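Local coordinates for protein DNA endonuclease I-CeuI (Chlamydomonas eugametos, PDB 2EX5) that cleaves DNA at a degenerate 17-19 base-pair site as a homodimeric, magnesium-dependent LAGLIDADG homing endonuclease that drives the spread of its own intron, at residues C[14-19]-C[34-39]; C[86-91]-C[118-123]; C[67-72]-C[194-199]. The protein carries 1 engineered substitution. One frame throughout, in Å; residues are numbered along the deposited sequence.

Contact 1: residues C[14-19]-C[34-39]; sequences EELKKI and IDLRKL. With nucleotides of chain A.
Ile19 lays its side chain over Leu39 and Asp35, the ends of one turn of the facing helix. The two segments belong to helices 10-26 and 29-40, which form an antiparallel helical hairpin near the N-terminus. The axes of segments 14-19 and 34-39 come within 10.5 Å, at 171°. No hydrogen bond joins the segments directly, and the touching groups are mostly apolar. Ile19 CD1 meets Leu39 CD2 at 3.5 Å, the two side chains crossing at a slant. The side chains of Ile19 and Asp35 run past each other in opposite senses, CG1 against CB. Leu39 CG stands anti to the backbone N (chi1 -176°), and its two methyls meet helix 10-26. Leu39 CD1 touches Glu15 CG at 3.5 Å, and Leu39 CD2 packs near the backbone N of Leu16. Leu16 CD1 meets Leu36 CD2 at 3.6 Å. An alanine at Ile19 would probably open a gap beside Leu39 CD2 and Asp35 CB. Asp35 OD1 forms a salt bridge with Lys31 of its own helix. Lys17 points elsewhere, toward the DNA, with NZ 3.0 Å from OP1 of DG8 of chain A. One water donates to both Ile19 O and Asp35 OD2, at 3.0 and 2.9 Å.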
loop_
_atom_site.group_PDB
_atom_site.type_symbol
_atom_site.label_atom_id
_atom_site.label_comp_id
_atom_site.label_asym_id
_atom_site.label_seq_id
_atom_site.Cartn_x
_atom_site.Cartn_y
_atom_site.Cartn_z
ATOM N N GLU C 14 -10.215 -20.078 13.614
ATOM C CA GLU C 14 -9.881 -21.037 14.688
ATOM C C GLU C 14 -8.654 -21.813 14.418
ATOM O O GLU C 14 -7.780 -21.971 15.278
ATOM C CB GLU C 14 -11.043 -22.022 14.917
ATOM C CG GLU C 14 -11.430 -21.987 16.441
ATOM C CD GLU C 14 -11.984 -20.644 16.791
ATOM O OE1 GLU C 14 -12.779 -20.130 15.947
ATOM O OE2 GLU C 14 -11.595 -20.104 17.845
ATOM N N GLU C 15 -8.551 -22.228 13.160
ATOM C CA GLU C 15 -7.359 -22.892 12.652
ATOM C C GLU C 15 -6.085 -22.032 12.701
ATOM O O GLU C 15 -5.062 -22.511 13.106
ATOM C CB GLU C 15 -7.673 -23.405 11.279
ATOM C CG GLU C 15 -6.681 -24.447 10.784
ATOM C CD GLU C 15 -6.695 -25.707 11.615
ATOM O OE1 GLU C 15 -5.585 -26.194 12.027
ATOM O OE2 GLU C 15 -7.835 -26.151 11.869
ATOM N N LEU C 16 -6.157 -20.758 12.322
ATOM C CA LEU C 16 -5.071 -19.757 12.593
ATOM C C LEU C 16 -4.694 -19.629 14.074
ATOM O O LEU C 16 -3.482 -19.551 14.437
ATOM C CB LEU C 16 -5.473 -18.355 12.026
ATOM C CG LEU C 16 -4.437 -17.216 11.845
ATOM C CD1 LEU C 16 -3.153 -17.788 11.199
ATOM C CD2 LEU C 16 -4.978 -16.074 10.991
ATOM N N LYS C 17 -5.695 -19.590 14.980
ATOM C CA LYS C 17 -5.305 -19.600 16.418
ATOM C C LYS C 17 -4.584 -20.867 16.779
ATOM O O LYS C 17 -3.595 -20.783 17.458
ATOM C CB LYS C 17 -6.464 -19.382 17.430
ATOM C CG LYS C 17 -6.804 -17.940 17.805
ATOM C CD LYS C 17 -7.904 -17.865 18.926
ATOM C CE LYS C 17 -8.115 -16.388 19.520
ATOM N NZ LYS C 17 -6.893 -15.451 19.460
ATOM N N LYS C 18 -5.087 -22.053 16.394
ATOM C CA LYS C 18 -4.409 -23.330 16.859
ATOM C C LYS C 18 -2.985 -23.242 16.320
ATOM O O LYS C 18 -2.010 -23.596 16.982
ATOM C CB LYS C 18 -5.091 -24.627 16.317
ATOM C CG LYS C 18 -6.554 -24.870 16.682
ATOM C CD LYS C 18 -7.156 -26.123 15.945
ATOM C CE LYS C 18 -8.712 -25.989 15.792
ATOM N NZ LYS C 18 -9.521 -25.492 17.023
ATOM N N ILE C 19 -2.870 -22.742 15.079
ATOM C CA ILE C 19 -1.555 -22.722 14.400
ATOM C C ILE C 19 -0.633 -21.806 15.187
ATOM O O ILE C 19 0.522 -22.193 15.379
ATOM C CB ILE C 19 -1.699 -22.274 12.873
ATOM C CG1 ILE C 19 -2.207 -23.435 11.992
ATOM C CG2 ILE C 19 -0.408 -21.788 12.289
ATOM C CD1 ILE C 19 -2.729 -22.999 10.658
ATOM N N ILE C 34 4.613 -24.158 7.185
ATOM C CA ILE C 34 3.918 -25.283 6.591
ATOM C C ILE C 34 2.464 -25.242 6.907
ATOM O O ILE C 34 1.649 -25.406 6.044
ATOM C CB ILE C 34 4.447 -26.648 7.185
ATOM C CG1 ILE C 34 5.761 -27.079 6.524
ATOM C CG2 ILE C 34 3.370 -27.872 6.996
ATOM C CD1 ILE C 34 6.602 -28.132 7.467
ATOM N N ASP C 35 2.128 -24.991 8.156
ATOM C CA ASP C 35 0.714 -24.844 8.548
ATOM C C ASP C 35 -0.006 -23.680 7.841
ATOM O O ASP C 35 -1.152 -23.781 7.412
ATOM C CB ASP C 35 0.638 -24.641 10.083
ATOM C CG ASP C 35 0.982 -25.904 10.881
ATOM O OD1 ASP C 35 0.998 -27.070 10.340
ATOM O OD2 ASP C 35 1.241 -25.700 12.083
ATOM N N LEU C 36 0.687 -22.560 7.708
ATOM C CA LEU C 36 0.082 -21.394 7.018
ATOM C C LEU C 36 -0.026 -21.696 5.554
ATOM O O LEU C 36 -1.058 -21.401 4.937
ATOM C CB LEU C 36 0.903 -20.084 7.243
ATOM C CG LEU C 36 0.865 -19.649 8.722
ATOM C CD1 LEU C 36 2.150 -18.837 8.998
ATOM C CD2 LEU C 36 -0.415 -18.910 9.151
ATOM N N ARG C 37 1.037 -22.276 4.979
ATOM C CA ARG C 37 0.935 -22.653 3.572
ATOM C C ARG C 37 -0.290 -23.481 3.369
ATOM O O ARG C 37 -1.054 -23.255 2.445
ATOM C CB ARG C 37 2.149 -23.404 3.071
ATOM C CG ARG C 37 3.135 -22.448 2.475
ATOM C CD ARG C 37 4.261 -23.068 1.589
ATOM N NE ARG C 37 4.640 -24.436 1.928
ATOM C CZ ARG C 37 5.528 -24.811 2.858
ATOM N NH1 ARG C 37 6.158 -23.941 3.668
ATOM N NH2 ARG C 37 5.770 -26.102 3.003
ATOM N N LYS C 38 -0.498 -24.477 4.215
ATOM C CA LYS C 38 -1.637 -25.381 3.954
ATOM C C LYS C 38 -3.006 -24.723 4.311
ATOM O O LYS C 38 -3.960 -24.812 3.502
ATOM C CB LYS C 38 -1.433 -26.754 4.650
ATOM C CG LYS C 38 -2.635 -27.807 4.479
ATOM C CD LYS C 38 -2.409 -28.987 5.419
ATOM C CE LYS C 38 -3.033 -30.262 4.841
ATOM N NZ LYS C 38 -3.054 -31.292 5.925
ATOM N N LEU C 39 -3.113 -24.090 5.491
ATOM C CA LEU C 39 -4.348 -23.291 5.823
ATOM C C LEU C 39 -4.845 -22.336 4.686
ATOM O O LEU C 39 -6.031 -22.286 4.354
ATOM C CB LEU C 39 -4.124 -22.464 7.112
ATOM C CG LEU C 39 -5.385 -21.682 7.572
ATOM C CD1 LEU C 39 -6.654 -22.523 7.810
ATOM C CD2 LEU C 39 -5.033 -20.984 8.870
ATOM P P DG A 8 -4.319 -12.911 19.757
ATOM O OP1 DG A 8 -4.324 -14.273 20.383
ATOM O OP2 DG A 8 -4.034 -12.656 18.342
ATOM O "O5'" DG A 8 -5.774 -12.286 20.154
ATOM C "C5'" DG A 8 -6.182 -12.055 21.549
ATOM C "C4'" DG A 8 -6.545 -10.595 21.814
ATOM O "O4'" DG A 8 -5.336 -9.810 21.895
ATOM C "C3'" DG A 8 -7.401 -9.923 20.730
ATOM O "O3'" DG A 8 -8.711 -9.907 21.259
ATOM C "C2'" DG A 8 -6.885 -8.506 20.713
ATOM C "C1'" DG A 8 -5.656 -8.461 21.607
ATOM N N9 DG A 8 -4.499 -7.747 21.039
ATOM C C8 DG A 8 -3.607 -8.210 20.102
ATOM N N7 DG A 8 -2.624 -7.366 19.813
ATOM C C5 DG A 8 -2.884 -6.278 20.633
ATOM C C6 DG A 8 -2.218 -5.032 20.700
ATOM O O6 DG A 8 -1.157 -4.666 20.112
ATOM N N1 DG A 8 -2.880 -4.172 21.604
ATOM C C2 DG A 8 -4.002 -4.477 22.319
ATOM N N2 DG A 8 -4.466 -3.529 23.151
ATOM N N3 DG A 8 -4.628 -5.654 22.232
ATOM C C4 DG A 8 -4.035 -6.488 21.360
HETATM O O HOH W 1 2.496 -23.890 13.971
#

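Contact 2: residues C[86-91]-C[118-123]. Engineered in segment 86-91: Arg89 (natural residue Gln). With nucleotides of chain B.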
loop_
_atom_site.group_PDB
_atom_site.type_symbol
_atom_site.label_atom_id
_atom_site.label_comp_id
_atom_site.label_asym_id
_atom_site.label_seq_id
_atom_site.Cartn_x
_atom_site.Cartn_y
_atom_site.Cartn_z
ATOM N N ASN C 86 4.745 -3.681 11.645
ATOM C CA ASN C 86 3.630 -4.572 11.282
ATOM C C ASN C 86 3.346 -4.344 9.874
ATOM O O ASN C 86 3.744 -3.288 9.358
ATOM C CB ASN C 86 2.285 -4.415 12.082
ATOM C CG ASN C 86 1.600 -3.042 11.935
ATOM O OD1 ASN C 86 1.351 -2.405 12.918
ATOM N ND2 ASN C 86 1.293 -2.604 10.743
ATOM N N VAL C 87 2.588 -5.287 9.289
ATOM C CA VAL C 87 2.133 -5.234 7.879
ATOM C C VAL C 87 0.784 -5.873 7.803
ATOM O O VAL C 87 0.655 -7.024 8.151
ATOM C CB VAL C 87 3.046 -6.061 6.913
ATOM C CG1 VAL C 87 2.982 -5.450 5.340
ATOM C CG2 VAL C 87 4.376 -5.989 7.387
ATOM N N THR C 88 -0.141 -5.197 7.135
ATOM C CA THR C 88 -1.540 -5.452 7.125
ATOM C C THR C 88 -1.928 -5.717 5.702
ATOM O O THR C 88 -1.398 -5.155 4.757
ATOM C CB THR C 88 -2.270 -4.214 7.668
ATOM O OG1 THR C 88 -1.630 -3.911 8.908
ATOM C CG2 THR C 88 -3.773 -4.432 7.837
ATOM N N ARG C 89 -2.785 -6.717 5.549
ATOM C CA ARG C 89 -3.272 -7.051 4.208
ATOM C C ARG C 89 -4.511 -7.899 4.371
ATOM O O ARG C 89 -4.547 -8.762 5.194
ATOM C CB ARG C 89 -2.186 -7.845 3.490
ATOM C CG ARG C 89 -2.273 -8.046 1.996
ATOM C CD ARG C 89 -2.389 -6.810 1.023
ATOM N NE ARG C 89 -2.668 -7.350 -0.300
ATOM C CZ ARG C 89 -3.885 -7.512 -0.867
ATOM N NH1 ARG C 89 -4.970 -7.029 -0.310
ATOM N NH2 ARG C 89 -4.000 -8.092 -2.083
ATOM N N HIS C 90 -5.517 -7.648 3.568
ATOM C CA HIS C 90 -6.625 -8.565 3.433
ATOM C C HIS C 90 -6.118 -9.976 3.145
ATOM O O HIS C 90 -5.142 -10.178 2.374
ATOM C CB HIS C 90 -7.492 -8.068 2.296
ATOM C CG HIS C 90 -8.697 -8.910 2.039
ATOM N ND1 HIS C 90 -9.975 -8.509 2.375
ATOM C CD2 HIS C 90 -8.819 -10.156 1.530
ATOM C CE1 HIS C 90 -10.841 -9.434 2.006
ATOM N NE2 HIS C 90 -10.159 -10.447 1.507
ATOM N N VAL C 91 -6.761 -10.951 3.775
ATOM C CA VAL C 91 -6.494 -12.366 3.482
ATOM C C VAL C 91 -6.219 -12.763 1.980
ATOM O O VAL C 91 -5.305 -13.515 1.714
ATOM C CB VAL C 91 -7.554 -13.279 4.067
ATOM C CG1 VAL C 91 -8.894 -13.204 3.268
ATOM C CG2 VAL C 91 -6.969 -14.716 4.032
ATOM N N THR C 118 -9.159 -9.058 7.286
ATOM C CA THR C 118 -7.764 -8.667 7.301
ATOM C C THR C 118 -6.774 -9.336 8.232
ATOM O O THR C 118 -7.040 -9.625 9.374
ATOM C CB THR C 118 -7.473 -7.144 7.264
ATOM O OG1 THR C 118 -6.975 -6.734 8.502
ATOM C CG2 THR C 118 -8.593 -6.312 6.838
ATOM N N LEU C 119 -5.559 -9.444 7.783
ATOM C CA LEU C 119 -4.548 -10.134 8.566
ATOM C C LEU C 119 -3.435 -9.153 8.873
ATOM O O LEU C 119 -3.297 -8.257 8.131
ATOM C CB LEU C 119 -4.011 -11.266 7.644
ATOM C CG LEU C 119 -4.530 -12.729 7.743
ATOM C CD1 LEU C 119 -5.987 -12.987 8.400
ATOM C CD2 LEU C 119 -4.201 -13.653 6.523
ATOM N N VAL C 120 -2.611 -9.340 9.907
ATOM C CA VAL C 120 -1.569 -8.417 10.271
ATOM C C VAL C 120 -0.429 -9.303 10.556
ATOM O O VAL C 120 -0.597 -10.288 11.248
ATOM C CB VAL C 120 -1.892 -7.551 11.522
ATOM C CG1 VAL C 120 -0.729 -6.609 11.854
ATOM C CG2 VAL C 120 -3.041 -6.721 11.225
ATOM N N LEU C 121 0.755 -8.980 10.041
ATOM C CA LEU C 121 1.957 -9.619 10.460
ATOM C C LEU C 121 2.728 -8.647 11.358
ATOM O O LEU C 121 2.927 -7.485 11.002
ATOM C CB LEU C 121 2.738 -10.063 9.176
ATOM C CG LEU C 121 4.269 -10.295 9.170
ATOM C CD1 LEU C 121 4.811 -10.978 10.285
ATOM C CD2 LEU C 121 4.580 -11.088 7.974
ATOM N N THR C 122 3.149 -9.107 12.518
ATOM C CA THR C 122 3.846 -8.277 13.577
ATOM C C THR C 122 5.189 -8.813 13.983
ATOM O O THR C 122 5.347 -10.026 14.196
ATOM C CB THR C 122 2.919 -8.165 14.885
ATOM O OG1 THR C 122 1.590 -7.700 14.488
ATOM C CG2 THR C 122 3.410 -7.151 15.896
ATOM N N ILE C 123 6.162 -7.938 14.080
ATOM C CA ILE C 123 7.375 -8.207 14.800
ATOM C C ILE C 123 7.609 -7.120 15.816
ATOM O O ILE C 123 7.812 -5.927 15.435
ATOM C CB ILE C 123 8.581 -8.233 13.805
ATOM C CG1 ILE C 123 8.401 -9.465 12.800
ATOM C CG2 ILE C 123 9.906 -8.211 14.643
ATOM C CD1 ILE C 123 9.167 -9.453 11.459
ATOM P P DG B 15 -5.622 -4.019 2.168
ATOM O OP1 DG B 15 -4.885 -3.164 1.147
ATOM O OP2 DG B 15 -5.749 -5.483 1.956
ATOM O "O5'" DG B 15 -4.630 -3.785 3.427
ATOM C "C5'" DG B 15 -4.572 -2.825 4.434
ATOM C "C4'" DG B 15 -4.393 -1.385 4.033
ATOM O "O4'" DG B 15 -5.536 -0.971 4.778
ATOM C "C3'" DG B 15 -3.137 -0.697 4.619
ATOM O "O3'" DG B 15 -3.035 0.471 3.870
ATOM C "C2'" DG B 15 -3.515 -0.577 6.046
ATOM C "C1'" DG B 15 -5.008 -0.275 5.856
ATOM N N9 DG B 15 -5.923 -0.496 6.952
ATOM C C8 DG B 15 -6.489 -1.695 7.343
ATOM N N7 DG B 15 -7.266 -1.591 8.361
ATOM C C5 DG B 15 -7.244 -0.198 8.634
ATOM C C6 DG B 15 -7.926 0.494 9.604
ATOM O O6 DG B 15 -8.699 -0.040 10.355
ATOM N N1 DG B 15 -7.736 1.867 9.668
ATOM C C2 DG B 15 -6.900 2.488 8.793
ATOM N N2 DG B 15 -6.869 3.803 8.954
ATOM N N3 DG B 15 -6.215 1.872 7.797
ATOM C C4 DG B 15 -6.439 0.507 7.790
#
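Leu119 pairs with Arg89, and its side chain runs on to Val91. The strands are antiparallel neighbours in the LAGLIDADG sheet, and this is a hydrogen-bonded pair. Arg89 N gives a nearly straight bond to Leu119 O, and Leu119 N returns one to Arg89 O from above that carbonyl's plane. Leu119 CB rests 3.5 Å from Arg89 O. Further out, Leu119 CD2 packs on Val91 CG2 at 3.9 Å. Val94 of helix 94-104 also touches this leucine.

Thr118 faces His90 in a non-hydrogen-bonded pair whose CA atoms are 4.0 Å apart. Thr118 OG1 is 4.0 Å from Thr88 CG2. It is buried by the contact and has no polar partner in the model.

Asn86 sits opposite Thr122, with Asn86 CB 3.7 Å from Val120 CG1. Asn86 CA makes a CH...O contact of 3.0 Å to Leu121 O. That carbonyl also accepts the bond from Val87 N. The face carrying Asn86, Thr88 and Val120 borders the DNA.

At the end of strand 79-90, one phosphate oxygen is gripped twice. DG15 of chain B OP2 accepts from His90 N at 2.7 Å and from NH1 of the engineered Arg89 at 2.9 Å. The second bond meets the edge of the guanidinium in its plane. The backbone N-H of His90 belongs to the natural chain; the charge of the engineered Arg89 probably adds to the attraction for the phosphate.

Contact 3: residues C[67-72]-C[194-199]; sequences ISTKKL and EGFPNL. With nucleotides of chain B.
Lys71 and Phe196 meet through a cation-pi contact. Lys71 NZ lies over the face of the Phe196 ring, 3.9 Å from its centroid and 30° off the normal. Bends at chi3 and chi4 curl the lysine chain back. The same NZ makes a weak hydrogen bond to Gly195 O. Phe205 of helix 199-206 meets both Lys71 and the Phe196 ring.

Van der Waals packing involves Thr69. Thr69 CG2 touches Phe196 CE1 at 3.8 Å, the side chains crossing at about a right angle. Thr69 O lies at the edge of the ring, near its plane. The contact thus joins strand 63-71, an outer strand of the antiparallel sheet within this chain, to the C-terminal loop between helices 171-185 and 199-206. Both parts bind DNA.

Other hydrogen bonds run to nucleotides of chain B. OP2 of DC19 accepts from Ser68 OG at 2.8 Å and from Thr69 N at 3.0 Å. OP1 of DC19 accepts from Gly195 N at 2.9 Å, so strand and loop hold one phosphate by different oxygens. A water bonded to Phe196 N also lies between this phosphate and Thr69 O. Lys70 turns the other way and reaches a base: Lys70 NZ donates a hydrogen bond to N7 of DG20 (2.6 Å) and a weak one to O6.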
loop_
_atom_site.group_PDB
_atom_site.type_symbol
_atom_site.label_atom_id
_atom_site.label_comp_id
_atom_site.label_asym_id
_atom_site.label_seq_id
_atom_site.Cartn_x
_atom_site.Cartn_y
_atom_site.Cartn_z
ATOM N N ILE C 67 6.011 3.633 17.107
ATOM C CA ILE C 67 6.446 3.676 18.469
ATOM C C ILE C 67 5.305 4.163 19.265
ATOM O O ILE C 67 4.757 5.296 19.048
ATOM C CB ILE C 67 7.743 4.659 18.652
ATOM C CG1 ILE C 67 8.987 4.087 17.920
ATOM C CG2 ILE C 67 8.095 4.859 20.216
ATOM C CD1 ILE C 67 9.972 5.135 17.512
ATOM N N SER C 68 4.940 3.364 20.242
ATOM C CA SER C 68 3.880 3.722 21.126
ATOM C C SER C 68 4.350 4.098 22.549
ATOM O O SER C 68 5.345 3.547 23.048
ATOM C CB SER C 68 2.879 2.587 21.072
ATOM O OG SER C 68 2.025 2.776 22.165
ATOM N N THR C 69 3.676 5.071 23.203
ATOM C CA THR C 69 4.072 5.477 24.521
ATOM C C THR C 69 2.873 5.431 25.399
ATOM O O THR C 69 1.907 6.143 25.165
ATOM C CB THR C 69 4.754 6.868 24.563
ATOM O OG1 THR C 69 5.999 6.773 23.910
ATOM C CG2 THR C 69 5.067 7.316 26.034
ATOM N N LYS C 70 2.952 4.605 26.450
ATOM C CA LYS C 70 1.744 4.182 27.166
ATOM C C LYS C 70 2.006 3.966 28.635
ATOM O O LYS C 70 3.111 3.664 29.052
ATOM C CB LYS C 70 1.189 2.907 26.535
ATOM C CG LYS C 70 2.329 1.890 26.467
ATOM C CD LYS C 70 1.898 0.485 26.095
ATOM C CE LYS C 70 1.573 0.300 24.645
ATOM N NZ LYS C 70 1.599 -1.189 24.578
ATOM N N LYS C 71 0.970 4.154 29.439
ATOM C CA LYS C 71 1.149 4.018 30.878
ATOM C C LYS C 71 1.338 2.535 31.191
ATOM O O LYS C 71 0.573 1.679 30.681
ATOM C CB LYS C 71 -0.070 4.563 31.644
ATOM C CG LYS C 71 0.002 6.034 31.950
ATOM C CD LYS C 71 -1.340 6.493 32.447
ATOM C CE LYS C 71 -2.128 7.139 31.297
ATOM N NZ LYS C 71 -1.218 7.870 30.299
ATOM N N LEU C 72 2.331 2.259 32.035
ATOM C CA LEU C 72 2.480 0.990 32.654
ATOM C C LEU C 72 2.854 1.226 34.113
ATOM O O LEU C 72 4.010 1.550 34.390
ATOM C CB LEU C 72 3.589 0.251 31.960
ATOM C CG LEU C 72 3.460 -1.257 31.917
ATOM C CD1 LEU C 72 4.635 -1.912 31.170
ATOM C CD2 LEU C 72 3.342 -1.755 33.333
ATOM N N GLU C 194 -5.166 8.257 22.477
ATOM C CA GLU C 194 -3.749 8.526 22.624
ATOM C C GLU C 194 -3.367 8.395 24.081
ATOM O O GLU C 194 -4.188 8.660 24.954
ATOM C CB GLU C 194 -3.394 9.919 22.077
ATOM C CG GLU C 194 -4.008 11.093 22.946
ATOM C CD GLU C 194 -3.733 12.428 22.283
ATOM O OE1 GLU C 194 -2.823 12.495 21.408
ATOM O OE2 GLU C 194 -4.475 13.400 22.576
ATOM N N GLY C 195 -2.150 7.885 24.348
ATOM C CA GLY C 195 -1.736 7.675 25.704
ATOM C C GLY C 195 -1.294 9.049 26.298
ATOM O O GLY C 195 -1.576 9.285 27.474
ATOM N N PHE C 196 -0.544 9.875 25.518
ATOM C CA PHE C 196 -0.179 11.293 25.883
ATOM C C PHE C 196 -0.546 12.345 24.831
ATOM O O PHE C 196 -0.291 12.166 23.591
ATOM C CB PHE C 196 1.266 11.476 26.385
ATOM C CG PHE C 196 1.582 10.590 27.568
ATOM C CD1 PHE C 196 2.040 9.256 27.380
ATOM C CD2 PHE C 196 1.368 11.039 28.880
ATOM C CE1 PHE C 196 2.283 8.436 28.425
ATOM C CE2 PHE C 196 1.608 10.195 29.990
ATOM C CZ PHE C 196 2.065 8.863 29.772
ATOM N N PRO C 197 -1.154 13.475 25.312
ATOM C CA PRO C 197 -1.581 14.594 24.459
ATOM C C PRO C 197 -0.459 15.108 23.606
ATOM O O PRO C 197 -0.731 15.551 22.502
ATOM C CB PRO C 197 -1.894 15.746 25.487
ATOM C CG PRO C 197 -2.033 15.152 26.730
ATOM C CD PRO C 197 -1.452 13.739 26.724
ATOM N N ASN C 198 0.736 15.171 24.198
ATOM C CA ASN C 198 1.834 15.845 23.596
ATOM C C ASN C 198 3.086 15.507 24.293
ATOM O O ASN C 198 3.058 14.792 25.248
ATOM C CB ASN C 198 1.666 17.410 23.520
ATOM C CG ASN C 198 1.760 18.146 24.911
ATOM O OD1 ASN C 198 1.720 17.538 26.012
ATOM N ND2 ASN C 198 1.879 19.501 24.824
ATOM N N LEU C 199 4.213 16.012 23.803
ATOM C CA LEU C 199 5.509 15.722 24.408
ATOM C C LEU C 199 5.708 16.137 25.910
ATOM O O LEU C 199 6.293 15.365 26.760
ATOM C CB LEU C 199 6.581 16.325 23.465
ATOM C CG LEU C 199 8.010 16.193 23.976
ATOM C CD1 LEU C 199 8.467 14.669 24.133
ATOM C CD2 LEU C 199 9.031 16.899 23.263
ATOM P P DC B 19 -0.501 5.543 21.559
ATOM O OP1 DC B 19 -0.937 6.927 21.922
ATOM O OP2 DC B 19 0.958 5.302 21.897
ATOM O "O5'" DC B 19 -1.438 4.476 22.203
ATOM C "C5'" DC B 19 -2.813 4.481 21.895
ATOM C "C4'" DC B 19 -3.480 3.532 22.895
ATOM O "O4'" DC B 19 -3.387 2.187 22.343
ATOM C "C3'" DC B 19 -2.802 3.437 24.244
ATOM O "O3'" DC B 19 -3.907 3.547 25.167
ATOM C "C2'" DC B 19 -2.093 2.048 24.249
ATOM C "C1'" DC B 19 -2.891 1.224 23.219
ATOM N N1 DC B 19 -2.077 0.261 22.303
ATOM C C2 DC B 19 -2.450 -1.056 22.254
ATOM O O2 DC B 19 -3.391 -1.439 22.995
ATOM N N3 DC B 19 -1.718 -1.923 21.482
ATOM C C4 DC B 19 -0.669 -1.556 20.773
ATOM N N4 DC B 19 -0.065 -2.509 20.031
ATOM C C5 DC B 19 -0.273 -0.199 20.791
ATOM C C6 DC B 19 -0.986 0.643 21.570
ATOM P P DG B 20 -3.867 3.062 26.702
ATOM O OP1 DG B 20 -5.124 3.639 27.236
ATOM O OP2 DG B 20 -2.610 3.279 27.431
ATOM O "O5'" DG B 20 -4.254 1.490 26.684
ATOM C "C5'" DG B 20 -5.502 0.875 26.210
ATOM C "C4'" DG B 20 -5.499 -0.460 26.931
ATOM O "O4'" DG B 20 -4.803 -1.518 26.172
ATOM C "C3'" DG B 20 -4.865 -0.378 28.347
ATOM O "O3'" DG B 20 -5.882 -0.751 29.274
ATOM C "C2'" DG B 20 -3.710 -1.348 28.378
ATOM C "C1'" DG B 20 -3.838 -2.136 27.070
ATOM N N9 DG B 20 -2.641 -2.280 26.242
ATOM C C8 DG B 20 -1.744 -1.312 25.928
ATOM N N7 DG B 20 -0.834 -1.777 25.108
ATOM C C5 DG B 20 -1.147 -3.109 24.910
ATOM C C6 DG B 20 -0.467 -4.086 24.155
ATOM O O6 DG B 20 0.536 -3.925 23.458
ATOM N N1 DG B 20 -1.066 -5.307 24.207
ATOM C C2 DG B 20 -2.181 -5.539 24.926
ATOM N N2 DG B 20 -2.626 -6.817 24.837
ATOM N N3 DG B 20 -2.812 -4.619 25.685
ATOM C C4 DG B 20 -2.246 -3.426 25.588
HETATM O O HOH W 2 0.946 8.416 23.244
#

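Overall arrangement
Contacts 1 and 3 lie on opposite sides of the chain's centre, their centres 34 Å apart. Contact 2 sits between, 15 Å from contact 1 and 23 Å from contact 3, centre to centre. Contact 1 closes first along the chain, and contact 2 is nested within the loop that contact 3 closes. Contacts 2 and 3 share the antiparallel sheet, through the neighbouring strands 79-90 and 63-71, but do not touch. Contact 1 is all helix and reaches contact 2 by Leu16 CD2 on Leu119 CD1. The sheet thus links the N-terminal helices to the C-terminal loop. Each contact reaches DNA, so the chain meets its long target at well-separated points.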